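Local coordinates for protein putative TIM-barrel metal-dependent hydrolase (Mycobacterium avium subsp. paratuberculosis S397, PDB 4DZI) that is a putative amidohydrolase with a TIM-barrel fold and a two-metal site, probably a metal-dependent hydrolase whose substrate is not established, at residues D13-E18 with S291-S296; K32-Q37 with I136-A141; A108-Q113 with D160-A165; A267-M272 with V299-K304; D338-A343 with K374-S379. All blocks are in the same frame, centred on the assembly; numbering follows the deposited sequence.

Contact 1: residues D13-E18 with S291-S296. With CD (cadmium ion), chain Q; CD (cadmium ion), chain P.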
# COMPACT_ATOMS: atom_id res chain seq x y z
N ASP C 13 -21.90 5.82 -11.16
CA ASP C 13 -21.18 6.83 -10.37
C ASP C 13 -21.63 8.21 -10.77
O ASP C 13 -21.11 8.80 -11.72
CB ASP C 13 -19.66 6.75 -10.59
CG ASP C 13 -18.89 7.57 -9.59
OD1 ASP C 13 -19.52 8.28 -8.76
OD2 ASP C 13 -17.64 7.51 -9.68
N ASN C 14 -22.60 8.71 -9.99
CA ASN C 14 -23.00 10.11 -10.14
C ASN C 14 -23.05 10.74 -8.76
O ASN C 14 -23.14 10.06 -7.76
CB ASN C 14 -24.40 10.19 -10.80
CG ASN C 14 -24.36 10.52 -12.29
OD1 ASN C 14 -25.22 11.28 -12.78
ND2 ASN C 14 -23.46 9.89 -13.03
N HIS C 15 -22.94 12.07 -8.72
CA HIS C 15 -23.02 12.80 -7.45
C HIS C 15 -24.05 13.92 -7.40
O HIS C 15 -24.41 14.48 -8.42
CB HIS C 15 -21.63 13.38 -7.10
CG HIS C 15 -20.62 12.31 -6.82
ND1 HIS C 15 -20.51 11.74 -5.61
CD2 HIS C 15 -19.72 11.65 -7.65
CE1 HIS C 15 -19.58 10.77 -5.64
NE2 HIS C 15 -19.08 10.71 -6.88
N TYR C 16 -24.52 14.19 -6.19
CA TYR C 16 -25.15 15.47 -5.85
C TYR C 16 -24.13 16.26 -5.02
O TYR C 16 -23.10 15.71 -4.57
CB TYR C 16 -26.43 15.25 -5.04
CG TYR C 16 -26.26 14.22 -3.97
CD1 TYR C 16 -25.58 14.51 -2.78
CD2 TYR C 16 -26.75 12.92 -4.14
CE1 TYR C 16 -25.39 13.53 -1.81
CE2 TYR C 16 -26.56 11.93 -3.18
CZ TYR C 16 -25.89 12.24 -2.00
OH TYR C 16 -25.68 11.29 -1.04
N TYR C 17 -24.40 17.55 -4.81
CA TYR C 17 -23.62 18.34 -3.87
C TYR C 17 -24.58 18.61 -2.71
O TYR C 17 -25.69 19.17 -2.90
CB TYR C 17 -23.14 19.62 -4.53
CG TYR C 17 -22.04 19.39 -5.55
CD1 TYR C 17 -20.88 18.69 -5.19
CD2 TYR C 17 -22.17 19.78 -6.88
CE1 TYR C 17 -19.85 18.48 -6.09
CE2 TYR C 17 -21.16 19.55 -7.79
CZ TYR C 17 -20.00 18.89 -7.41
OH TYR C 17 -18.98 18.69 -8.32
N GLU C 18 -24.21 18.20 -1.52
CA GLU C 18 -25.12 18.34 -0.37
C GLU C 18 -25.37 19.79 -0.02
O GLU C 18 -24.46 20.59 -0.03
CB GLU C 18 -24.55 17.68 0.88
CG GLU C 18 -24.36 16.17 0.81
CD GLU C 18 -23.05 15.71 0.16
OE1 GLU C 18 -22.34 16.48 -0.51
OE2 GLU C 18 -22.71 14.54 0.37
N SER C 291 -17.10 -1.71 -6.21
CA SER C 291 -16.09 -0.66 -5.99
C SER C 291 -16.34 0.49 -6.94
O SER C 291 -16.41 0.28 -8.15
CB SER C 291 -14.69 -1.27 -6.25
OG SER C 291 -13.71 -0.25 -6.32
N ILE C 292 -16.53 1.69 -6.39
CA ILE C 292 -16.82 2.87 -7.22
C ILE C 292 -15.78 3.98 -6.99
O ILE C 292 -15.51 4.37 -5.85
CB ILE C 292 -18.24 3.42 -6.89
CG1 ILE C 292 -19.27 2.27 -6.88
CG2 ILE C 292 -18.63 4.54 -7.86
CD1 ILE C 292 -20.68 2.69 -6.47
N GLU C 293 -15.23 4.49 -8.09
CA GLU C 293 -14.23 5.58 -8.08
C GLU C 293 -12.96 5.22 -7.34
O GLU C 293 -12.26 6.10 -6.84
CB GLU C 293 -14.80 6.93 -7.57
CG GLU C 293 -14.05 8.12 -8.22
CD GLU C 293 -14.49 9.51 -7.81
OE1 GLU C 293 -13.65 10.42 -7.90
OE2 GLU C 293 -15.65 9.68 -7.38
N ASN C 294 -12.63 3.93 -7.32
CA ASN C 294 -11.36 3.54 -6.70
C ASN C 294 -10.34 3.03 -7.73
O ASN C 294 -9.24 2.59 -7.33
CB ASN C 294 -11.67 2.43 -5.70
CG ASN C 294 -12.67 2.88 -4.65
OD1 ASN C 294 -12.52 3.95 -4.06
ND2 ASN C 294 -13.73 2.08 -4.45
N GLY C 295 -10.69 3.05 -9.03
CA GLY C 295 -9.87 2.46 -10.11
C GLY C 295 -10.04 0.94 -10.11
O GLY C 295 -10.74 0.39 -9.29
N SER C 296 -9.31 0.25 -11.00
CA SER C 296 -9.33 -1.19 -11.03
C SER C 296 -7.91 -1.70 -10.95
O SER C 296 -7.70 -2.90 -10.92
CB SER C 296 -9.99 -1.73 -12.33
OG SER C 296 -9.26 -1.37 -13.50
CD CD Q . -17.76 9.17 -7.72
CD CD P . -15.32 12.11 -7.80
O HOH W 1 -16.42 5.24 -10.61
O HOH W 2 -15.03 12.09 -5.34
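Asp13, His15 and Glu293 meet at one cadmium ion of the binuclear metal centre of an amidohydrolase barrel, and Glu293 bridges to the second. The first cadmium takes both carboxylate oxygens of Asp13, unevenly: OD1 of Asp13 is 2.2 Å from the metal and OD2 of Asp13 is 2.6 Å. NE2 of His15 and OE2 of Glu293 bind the same ion. OE2 of Glu293 also reaches the second cadmium, which OE1 of Glu293 binds at 2.4 Å. The Glu293 chain is extended beyond CG, with CG roughly anti to the backbone N (chi1 -151°), and this carries the carboxylate across to both ions. The carboxylate planes of Asp13 and Glu293 are turned 42° apart. His230 and Asp356 complete the first site; Asp356, His359 and Glu361 serve the second. Farther out, CG2 of Ile292 lies against CG of Asp13 at 3.5 Å. A water donates to OD2 of Asp13 over 2.7 Å and weakly accepts from the backbone N of Glu293.

Contact 2: residues K32-Q37 with I136-A141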
# COMPACT_ATOMS: atom_id res chain seq x y z
N LYS C 32 -25.86 18.03 18.38
CA LYS C 32 -25.80 19.26 17.62
C LYS C 32 -24.35 19.79 17.55
O LYS C 32 -23.98 20.43 16.59
CB LYS C 32 -26.74 20.30 18.25
CG LYS C 32 -26.78 21.66 17.61
CD LYS C 32 -27.57 22.59 18.55
CE LYS C 32 -28.22 23.76 17.83
NZ LYS C 32 -27.24 24.53 17.02
N ARG C 33 -23.56 19.51 18.58
CA ARG C 33 -22.16 19.93 18.57
C ARG C 33 -21.26 18.74 18.27
O ARG C 33 -20.20 18.88 17.64
CB ARG C 33 -21.76 20.54 19.93
CG ARG C 33 -22.71 21.64 20.40
CD ARG C 33 -22.95 22.72 19.34
NE ARG C 33 -23.88 23.70 19.95
CZ ARG C 33 -24.31 24.82 19.38
NH1 ARG C 33 -23.91 25.20 18.16
NH2 ARG C 33 -25.15 25.59 20.06
N ARG C 34 -21.66 17.56 18.73
CA ARG C 34 -20.87 16.37 18.49
C ARG C 34 -20.75 15.98 17.02
O ARG C 34 -19.76 15.36 16.61
CB ARG C 34 -21.34 15.19 19.32
CG ARG C 34 -20.93 15.32 20.78
CD ARG C 34 -21.75 14.40 21.67
NE ARG C 34 -21.42 13.01 21.46
CZ ARG C 34 -21.92 12.01 22.20
NH1 ARG C 34 -22.75 12.27 23.20
NH2 ARG C 34 -21.58 10.76 21.94
N GLY C 35 -21.79 16.32 16.25
CA GLY C 35 -21.86 16.00 14.82
C GLY C 35 -21.29 17.11 13.96
O GLY C 35 -20.36 17.80 14.35
N VAL C 36 -21.92 17.33 12.82
CA VAL C 36 -21.54 18.36 11.91
C VAL C 36 -22.20 19.70 12.24
O VAL C 36 -23.43 19.75 12.45
CB VAL C 36 -21.97 17.97 10.47
CG1 VAL C 36 -21.63 19.09 9.50
CG2 VAL C 36 -21.35 16.64 10.07
N GLN C 37 -21.40 20.77 12.28
CA GLN C 37 -21.90 22.16 12.31
C GLN C 37 -21.26 22.93 11.20
O GLN C 37 -20.09 22.70 10.87
CB GLN C 37 -21.49 22.89 13.59
CG GLN C 37 -21.86 22.25 14.90
CD GLN C 37 -21.38 23.14 16.05
OE1 GLN C 37 -21.97 24.19 16.33
NE2 GLN C 37 -20.29 22.75 16.69
N ILE C 136 -18.49 7.19 18.39
CA ILE C 136 -19.35 6.17 17.79
C ILE C 136 -20.84 6.57 17.82
O ILE C 136 -21.57 6.43 16.83
CB ILE C 136 -19.18 4.83 18.52
CG1 ILE C 136 -17.71 4.41 18.56
CG2 ILE C 136 -20.07 3.75 17.91
CD1 ILE C 136 -17.16 4.04 17.21
N GLU C 137 -21.30 7.11 18.94
CA GLU C 137 -22.71 7.54 18.99
C GLU C 137 -22.99 8.67 18.00
O GLU C 137 -24.05 8.69 17.36
CB GLU C 137 -23.10 7.98 20.41
CG GLU C 137 -23.19 6.83 21.39
CD GLU C 137 -23.65 7.25 22.77
OE1 GLU C 137 -23.31 8.38 23.21
OE2 GLU C 137 -24.35 6.46 23.43
N ALA C 138 -22.08 9.65 17.89
CA ALA C 138 -22.30 10.76 16.95
C ALA C 138 -22.24 10.23 15.50
O ALA C 138 -22.94 10.73 14.63
CB ALA C 138 -21.26 11.86 17.15
N THR C 139 -21.37 9.25 15.26
CA THR C 139 -21.31 8.60 13.93
C THR C 139 -22.66 8.02 13.53
O THR C 139 -23.18 8.34 12.45
CB THR C 139 -20.26 7.45 13.90
OG1 THR C 139 -18.95 8.01 13.98
CG2 THR C 139 -20.35 6.67 12.58
N MET C 140 -23.23 7.20 14.40
CA MET C 140 -24.49 6.53 14.06
C MET C 140 -25.63 7.52 13.92
O MET C 140 -26.46 7.37 13.00
CB MET C 140 -24.85 5.45 15.12
CG MET C 140 -23.78 4.39 15.33
SD MET C 140 -23.17 3.55 13.85
CE MET C 140 -24.50 2.42 13.49
N ALA C 141 -25.70 8.52 14.79
CA ALA C 141 -26.77 9.50 14.68
C ALA C 141 -26.61 10.35 13.44
O ALA C 141 -27.61 10.79 12.83
CB ALA C 141 -26.81 10.39 15.92
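Arg34 meets the first turn of helix 136-153 in two ways. The close-packed part is the methyl of Ala138 against the Arg34 backbone and CB. CB of Ala138 points at the loop and sits 3.8 Å from the backbone O of Arg34 and 4.0 Å from CB of Arg34. Ala138 is buried here. The outer part is polar and lies at the surface, where Glu137 is exposed. NH2 of Arg34 donates to OE1 of Glu137 over 3.2 Å, with an N-H...O angle of 161°. This salt bridge is long but fairly straight. The carboxylate oxygen lies at the guanidinium edge and offers its anti lone pair, and the two planes are 31° apart. A bend at chi3 (70°) brings NH2 of Arg34 to Glu137. The stronger partner of Arg34 is Asp135, whose OD2 takes a salt bridge from NE, while OD1 of Asp135 accepts from the backbone N of Ala138. The contact thus joins the loop leading into strand 36-40, an outer strand of a small antiparallel sheet, to helix 136-153, whose Met140 packs on helix 174-186.

Contact 3: residues A108-Q113 with D160-A165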
# COMPACT_ATOMS: atom_id res chain seq x y z
N ALA C 108 -34.23 15.73 -15.69
CA ALA C 108 -34.24 16.34 -17.01
C ALA C 108 -32.86 16.35 -17.67
O ALA C 108 -32.75 16.16 -18.86
CB ALA C 108 -34.77 17.77 -16.91
N VAL C 109 -31.81 16.57 -16.88
CA VAL C 109 -30.44 16.45 -17.40
C VAL C 109 -30.10 15.00 -17.75
O VAL C 109 -29.45 14.76 -18.76
CB VAL C 109 -29.43 17.07 -16.39
CG1 VAL C 109 -27.99 16.69 -16.72
CG2 VAL C 109 -29.57 18.58 -16.43
N MET C 110 -30.54 14.04 -16.93
CA MET C 110 -30.36 12.62 -17.25
C MET C 110 -30.96 12.28 -18.61
O MET C 110 -30.38 11.54 -19.39
CB MET C 110 -30.92 11.70 -16.16
CG MET C 110 -30.05 11.79 -14.88
SD MET C 110 -30.82 11.06 -13.48
CE MET C 110 -31.06 9.40 -14.13
N ASP C 111 -32.14 12.84 -18.90
CA ASP C 111 -32.73 12.61 -20.21
C ASP C 111 -31.80 13.08 -21.35
O ASP C 111 -31.59 12.34 -22.33
CB ASP C 111 -34.10 13.30 -20.33
CG ASP C 111 -35.17 12.72 -19.40
OD1 ASP C 111 -35.05 11.56 -18.98
OD2 ASP C 111 -36.17 13.43 -19.12
N GLU C 112 -31.25 14.29 -21.24
CA GLU C 112 -30.30 14.82 -22.22
C GLU C 112 -29.07 13.94 -22.32
O GLU C 112 -28.52 13.73 -23.38
CB GLU C 112 -29.84 16.22 -21.79
CG GLU C 112 -30.88 17.32 -21.89
CD GLU C 112 -30.78 18.39 -20.80
OE1 GLU C 112 -29.67 18.84 -20.40
OE2 GLU C 112 -31.87 18.79 -20.36
N GLN C 113 -28.64 13.39 -21.19
CA GLN C 113 -27.42 12.58 -21.15
C GLN C 113 -27.62 11.14 -21.60
O GLN C 113 -26.66 10.39 -21.73
CB GLN C 113 -26.92 12.54 -19.70
CG GLN C 113 -26.27 13.83 -19.24
CD GLN C 113 -26.02 13.84 -17.74
OE1 GLN C 113 -26.78 13.27 -16.95
NE2 GLN C 113 -24.95 14.56 -17.33
N ASP C 160 -40.24 6.19 -10.19
CA ASP C 160 -39.78 6.38 -11.57
C ASP C 160 -38.52 5.56 -11.88
O ASP C 160 -38.14 5.40 -13.04
CB ASP C 160 -39.62 7.86 -11.96
CG ASP C 160 -38.50 8.58 -11.20
OD1 ASP C 160 -37.66 7.90 -10.59
OD2 ASP C 160 -38.49 9.84 -11.20
N HIS C 161 -37.92 5.02 -10.83
CA HIS C 161 -36.68 4.23 -10.95
C HIS C 161 -35.60 4.88 -11.80
O HIS C 161 -34.86 4.19 -12.52
CB HIS C 161 -36.98 2.79 -11.42
CG HIS C 161 -37.90 2.03 -10.47
ND1 HIS C 161 -37.69 1.98 -9.13
CD2 HIS C 161 -39.06 1.28 -10.71
CE1 HIS C 161 -38.67 1.25 -8.55
NE2 HIS C 161 -39.50 0.83 -9.52
N ARG C 162 -35.47 6.20 -11.69
CA ARG C 162 -34.43 6.93 -12.41
C ARG C 162 -33.19 7.09 -11.52
O ARG C 162 -32.08 7.22 -12.02
CB ARG C 162 -34.91 8.34 -12.77
CG ARG C 162 -36.10 8.44 -13.73
CD ARG C 162 -35.85 7.68 -15.04
NE ARG C 162 -34.73 8.19 -15.84
CZ ARG C 162 -34.76 9.29 -16.60
NH1 ARG C 162 -35.86 10.04 -16.65
NH2 ARG C 162 -33.69 9.67 -17.29
N ILE C 163 -33.39 7.09 -10.20
CA ILE C 163 -32.27 7.40 -9.30
C ILE C 163 -32.16 6.40 -8.18
O ILE C 163 -33.12 6.15 -7.46
CB ILE C 163 -32.38 8.85 -8.78
CG1 ILE C 163 -32.05 9.82 -9.92
CG2 ILE C 163 -31.54 9.04 -7.52
CD1 ILE C 163 -32.20 11.28 -9.58
N ILE C 164 -30.99 5.78 -8.06
CA ILE C 164 -30.74 4.93 -6.91
C ILE C 164 -29.85 5.74 -5.97
O ILE C 164 -28.66 5.87 -6.25
CB ILE C 164 -29.99 3.64 -7.35
CG1 ILE C 164 -30.86 2.83 -8.32
CG2 ILE C 164 -29.58 2.81 -6.14
CD1 ILE C 164 -32.20 2.49 -7.73
N ALA C 165 -30.42 6.35 -4.93
CA ALA C 165 -29.61 7.14 -4.00
C ALA C 165 -29.19 6.24 -2.87
O ALA C 165 -30.02 5.77 -2.12
CB ALA C 165 -30.39 8.36 -3.48
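Arg162 and Asp111 approach each other at about a right angle, yet their flat groups end up nearly parallel, with planes 14° apart. The guanidinium comes end-on. Both NH1 and NH2 of Arg162 donate to the single atom OD1 of Asp111, each over 2.9 Å. The two bonds are bent, at about 140°, as expected when one oxygen sits between two N-H groups. NH1 arrives on the syn side of OD1 and NH2 on the anti side, both tilted somewhat out of the carboxylate plane. Bends at chi2 and chi3 fold the Arg162 chain and bring its end to the helix. There NH2 of Arg162 also passes 3.6 Å from CB of Met110.

Met110 lies deeper. Its CE touches the backbone O of Arg162 at 3.2 Å. The Met110 and Ile163 side chains cross obliquely, with SD of Met110 4.0 Å from CG1 of Ile163. Met110 also rests on Ile115 and Ala118, so this side chain packs helix 103-113 against the parallel strands 115-121 and 163-165 of the barrel wall. At the start of the second segment, OD1 of Asp160 accepts from the backbone N of Arg162, forming an Asx turn.

Arg162 has further partners in the backbone oxygens of Glu116, through NE, and Ile115, through NH2. One cationic group therefore serves a carboxylate and two carbonyls, which probably holds the guanidinium in one orientation and offsets part of the Asp111 charge.

Contact 4: residues A267-M272 with V299-K304. With SO4 (sulfate ion), chain J.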
# COMPACT_ATOMS: atom_id res chain seq x y z
N ALA C 267 -6.65 2.17 -0.02
CA ALA C 267 -7.85 1.90 0.79
C ALA C 267 -8.72 0.82 0.20
O ALA C 267 -9.19 -0.06 0.93
CB ALA C 267 -8.64 3.21 1.04
N ILE C 268 -8.96 0.86 -1.12
CA ILE C 268 -9.85 -0.14 -1.72
C ILE C 268 -9.18 -1.53 -1.72
O ILE C 268 -9.82 -2.53 -1.46
CB ILE C 268 -10.32 0.27 -3.12
CG1 ILE C 268 -11.44 -0.66 -3.62
CG2 ILE C 268 -9.21 0.29 -4.15
CD1 ILE C 268 -12.66 -0.74 -2.71
N HIS C 269 -7.87 -1.56 -1.94
CA HIS C 269 -7.18 -2.84 -1.87
C HIS C 269 -7.37 -3.47 -0.50
O HIS C 269 -7.72 -4.68 -0.39
CB HIS C 269 -5.69 -2.60 -2.10
CG HIS C 269 -4.85 -3.83 -1.91
ND1 HIS C 269 -4.45 -4.26 -0.69
CD2 HIS C 269 -4.34 -4.74 -2.84
CE1 HIS C 269 -3.73 -5.41 -0.84
NE2 HIS C 269 -3.65 -5.68 -2.15
N ASP C 270 -7.08 -2.68 0.54
CA ASP C 270 -7.13 -3.18 1.91
C ASP C 270 -8.56 -3.53 2.34
O ASP C 270 -8.80 -4.50 3.06
CB ASP C 270 -6.47 -2.21 2.86
CG ASP C 270 -4.99 -1.98 2.54
OD1 ASP C 270 -4.47 -2.69 1.62
OD2 ASP C 270 -4.37 -1.11 3.18
N THR C 271 -9.53 -2.73 1.88
CA THR C 271 -10.94 -3.02 2.13
C THR C 271 -11.33 -4.38 1.56
O THR C 271 -12.01 -5.20 2.24
CB THR C 271 -11.81 -1.90 1.47
OG1 THR C 271 -11.62 -0.70 2.22
CG2 THR C 271 -13.34 -2.25 1.46
N MET C 272 -11.00 -4.62 0.30
CA MET C 272 -11.38 -5.86 -0.34
C MET C 272 -10.60 -7.03 0.29
O MET C 272 -11.17 -8.08 0.48
CB MET C 272 -11.18 -5.80 -1.84
CG MET C 272 -12.14 -4.85 -2.56
SD MET C 272 -13.83 -5.46 -2.30
CE MET C 272 -14.76 -4.17 -3.14
N VAL C 299 -6.77 -4.62 -8.47
CA VAL C 299 -7.14 -6.03 -8.60
C VAL C 299 -5.94 -6.95 -8.75
O VAL C 299 -5.85 -7.99 -8.13
CB VAL C 299 -8.07 -6.22 -9.82
CG1 VAL C 299 -8.47 -7.68 -9.97
CG2 VAL C 299 -9.30 -5.35 -9.66
N HIS C 300 -5.03 -6.57 -9.61
CA HIS C 300 -3.98 -7.54 -9.88
C HIS C 300 -3.07 -7.75 -8.69
O HIS C 300 -2.65 -8.87 -8.46
CB HIS C 300 -3.22 -7.24 -11.15
CG HIS C 300 -2.27 -6.11 -11.01
ND1 HIS C 300 -2.69 -4.83 -10.93
CD2 HIS C 300 -0.88 -6.09 -10.96
CE1 HIS C 300 -1.61 -4.02 -10.80
NE2 HIS C 300 -0.50 -4.79 -10.82
N ARG C 301 -2.76 -6.71 -7.91
CA ARG C 301 -1.94 -6.93 -6.70
C ARG C 301 -2.71 -7.71 -5.68
O ARG C 301 -2.15 -8.54 -4.97
CB ARG C 301 -1.48 -5.60 -6.05
CG ARG C 301 -0.65 -4.71 -6.96
CD ARG C 301 -1.39 -3.40 -7.27
NE ARG C 301 -1.68 -2.70 -6.02
CZ ARG C 301 -2.44 -1.61 -5.95
NH1 ARG C 301 -2.96 -1.13 -7.07
NH2 ARG C 301 -2.70 -1.02 -4.76
N LEU C 302 -4.00 -7.41 -5.55
CA LEU C 302 -4.82 -8.10 -4.59
C LEU C 302 -4.86 -9.61 -4.92
O LEU C 302 -4.71 -10.44 -4.02
CB LEU C 302 -6.24 -7.48 -4.54
CG LEU C 302 -7.21 -8.16 -3.58
CD1 LEU C 302 -6.81 -7.98 -2.12
CD2 LEU C 302 -8.62 -7.57 -3.78
N ILE C 303 -5.04 -9.93 -6.20
CA ILE C 303 -5.08 -11.34 -6.64
C ILE C 303 -3.75 -12.05 -6.30
O ILE C 303 -3.77 -13.12 -5.70
CB ILE C 303 -5.44 -11.47 -8.15
CG1 ILE C 303 -6.94 -11.21 -8.36
CG2 ILE C 303 -5.09 -12.87 -8.69
CD1 ILE C 303 -7.32 -11.02 -9.80
N LYS C 304 -2.63 -11.40 -6.58
CA LYS C 304 -1.31 -11.99 -6.26
C LYS C 304 -1.20 -12.28 -4.78
O LYS C 304 -0.80 -13.37 -4.37
CB LYS C 304 -0.18 -11.05 -6.68
CG LYS C 304 1.21 -11.64 -6.42
CD LYS C 304 2.25 -10.96 -7.30
CE LYS C 304 3.64 -11.54 -7.09
NZ LYS C 304 4.36 -10.84 -5.98
S SO4 J . 0.25 -1.28 -2.82
O1 SO4 J . 0.88 -2.08 -1.80
O2 SO4 J . 0.51 -1.69 -4.23
O3 SO4 J . -1.19 -1.63 -2.62
O4 SO4 J . 0.20 0.17 -2.74
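His269 and Leu302 form the middle of this helix-helix contact. The His269 ring is held out from its helix with CG anti to the backbone N (chi1 174°). Its NE2 comes 3.6 Å from CA of Leu302, and its CD2 is 3.7 Å from CB of Leu302. One Leu302 methyl, CD1, lies over a ring face in a CH-pi contact, 4.2 Å from the His269 centroid. The other, CD2, packs at 3.7 Å on CB of Met272. At the ring edge, ND1 of His269 donates to OD1 of Asp270 over 2.8 Å, which helps fix the ring's rotation. The opposite face looks toward a sulfate oxygen, O3. NH2 of Arg301 donates to that O3 over 2.7 Å, nearly in the guanidinium plane. Arg266 and Arg305, with the same residues of the second subunit, also bind this sulfate. The axes of the two short segments approach to 10.0 Å and their directions differ by 36°. They are neighbouring outer helices of a TIM barrel, here at a subunit interface where arginines hold a sulfate, probably from the crystallisation liquor.

Contact 5: residues D338-A343 with K374-S379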
# COMPACT_ATOMS: atom_id res chain seq x y z
N ASP C 338 -6.54 -0.36 -18.31
CA ASP C 338 -6.50 -1.33 -19.41
C ASP C 338 -7.75 -2.25 -19.31
O ASP C 338 -7.77 -3.25 -18.56
CB ASP C 338 -5.21 -2.13 -19.29
CG ASP C 338 -5.01 -3.11 -20.45
OD1 ASP C 338 -5.97 -3.45 -21.14
OD2 ASP C 338 -3.86 -3.54 -20.64
N LEU C 339 -8.80 -1.90 -20.05
CA LEU C 339 -10.10 -2.58 -19.88
C LEU C 339 -10.16 -4.00 -20.47
O LEU C 339 -10.71 -4.91 -19.84
CB LEU C 339 -11.25 -1.69 -20.36
CG LEU C 339 -11.30 -0.35 -19.61
CD1 LEU C 339 -12.44 0.51 -20.14
CD2 LEU C 339 -11.43 -0.53 -18.10
N PRO C 340 -9.56 -4.22 -21.65
CA PRO C 340 -9.38 -5.58 -22.15
C PRO C 340 -8.67 -6.46 -21.12
O PRO C 340 -9.08 -7.59 -20.86
CB PRO C 340 -8.52 -5.39 -23.40
CG PRO C 340 -8.90 -4.03 -23.88
CD PRO C 340 -9.11 -3.21 -22.63
N GLU C 341 -7.60 -5.96 -20.52
CA GLU C 341 -6.89 -6.76 -19.53
C GLU C 341 -7.76 -7.00 -18.31
O GLU C 341 -7.81 -8.10 -17.79
CB GLU C 341 -5.57 -6.08 -19.11
CG GLU C 341 -4.88 -6.76 -17.94
CD GLU C 341 -4.27 -8.11 -18.30
OE1 GLU C 341 -4.01 -8.35 -19.50
OE2 GLU C 341 -4.04 -8.93 -17.38
N LEU C 342 -8.46 -5.96 -17.85
CA LEU C 342 -9.33 -6.13 -16.69
C LEU C 342 -10.35 -7.24 -16.98
O LEU C 342 -10.64 -8.04 -16.11
CB LEU C 342 -10.07 -4.80 -16.36
CG LEU C 342 -10.94 -4.81 -15.09
CD1 LEU C 342 -10.14 -5.18 -13.84
CD2 LEU C 342 -11.62 -3.46 -14.90
N ALA C 343 -10.90 -7.26 -18.20
CA ALA C 343 -11.94 -8.26 -18.53
C ALA C 343 -11.34 -9.66 -18.48
O ALA C 343 -11.95 -10.65 -18.04
CB ALA C 343 -12.51 -7.98 -19.92
N LYS C 374 -13.42 0.52 -27.41
CA LYS C 374 -13.25 0.07 -28.80
C LYS C 374 -12.69 -1.37 -28.86
O LYS C 374 -12.79 -2.03 -29.89
CB LYS C 374 -12.38 1.05 -29.59
CG LYS C 374 -12.97 2.46 -29.66
CD LYS C 374 -11.95 3.44 -30.25
CE LYS C 374 -12.22 4.88 -29.83
NZ LYS C 374 -13.43 5.46 -30.49
N GLY C 375 -12.14 -1.86 -27.77
CA GLY C 375 -11.67 -3.26 -27.77
C GLY C 375 -12.73 -4.33 -27.51
O GLY C 375 -12.40 -5.48 -27.25
N PHE C 376 -14.01 -3.96 -27.57
CA PHE C 376 -15.07 -4.87 -27.14
C PHE C 376 -16.15 -5.01 -28.22
O PHE C 376 -16.42 -4.06 -28.92
CB PHE C 376 -15.72 -4.30 -25.88
CG PHE C 376 -14.86 -4.44 -24.65
CD1 PHE C 376 -14.90 -5.61 -23.90
CD2 PHE C 376 -14.04 -3.39 -24.24
CE1 PHE C 376 -14.10 -5.75 -22.76
CE2 PHE C 376 -13.25 -3.53 -23.10
CZ PHE C 376 -13.29 -4.70 -22.37
N SER C 377 -16.79 -6.18 -28.24
CA SER C 377 -17.96 -6.38 -29.12
C SER C 377 -19.12 -5.49 -28.72
O SER C 377 -19.23 -5.02 -27.57
CB SER C 377 -18.41 -7.83 -29.06
OG SER C 377 -18.89 -8.15 -27.77
N GLU C 378 -20.03 -5.29 -29.66
CA GLU C 378 -21.20 -4.45 -29.42
C GLU C 378 -21.97 -5.00 -28.21
O GLU C 378 -22.48 -4.24 -27.39
CB GLU C 378 -22.10 -4.44 -30.66
CG GLU C 378 -23.18 -3.38 -30.62
CD GLU C 378 -24.10 -3.43 -31.84
OE1 GLU C 378 -23.81 -4.21 -32.77
OE2 GLU C 378 -25.09 -2.68 -31.84
N SER C 379 -22.09 -6.31 -28.09
CA SER C 379 -22.84 -6.87 -26.97
C SER C 379 -22.10 -6.77 -25.64
O SER C 379 -22.74 -6.64 -24.60
CB SER C 379 -23.32 -8.30 -27.23
OG SER C 379 -22.24 -9.15 -27.50
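Phe376 reaches the first turn of helix 339-346 from the loop ahead of helix 378-393, a helix-to-loop contact on the outside of the barrel. CG is anti to the carbonyl carbon (chi1 -74°), which sends the ring from CB toward the helix. The outer half of the ring makes the contact, edge first. On one flank, CE2 of Phe376 is 3.9 Å from CB of Leu339 and 4.2 Å from CD of Pro340. On the other, CE1 of Phe376 is 3.9 Å from CB of Ala343. Behind the contact, Phe376 packs on Ile381 and Ile384 of the helix 378-393 that follows it. Asp338 is the N-cap of helix 339-346, its OD1 accepting from the backbone N of Glu341. The backbone O of Leu339 accepts the helical bond from the backbone N of Ala343. That same O sits at the ring edge and in its plane, where the tip of the ring, CZ of Phe376, meets O of Leu339 at 3.6 Å, the shortest approach across the contact.

From the N terminus, strand 9-15 opens the long loop that contact 1 closes at strand 289-292. Contacts 2 and 3 are nested inside it, and they cross each other: 32-37, 108-113, 136-141 and 160-165 alternate along the chain. Contact 2 ties the small antiparallel sheet to helix 136-153, and contact 3 ties helix 103-113 to a barrel strand. Contact 4, tying helix 266-277 to helix 298-312, opens before contact 1 closes, so these two also cross; they touch through Ile268 and Asn294. Contact 5 follows in series and ties helix 339-346 to the loop before helix 378-393. It touches contact 1 through Leu342 and Ser296. Contacts 2 and 5 lie on opposite sides of the chain's centre, their centres about 45 Å apart.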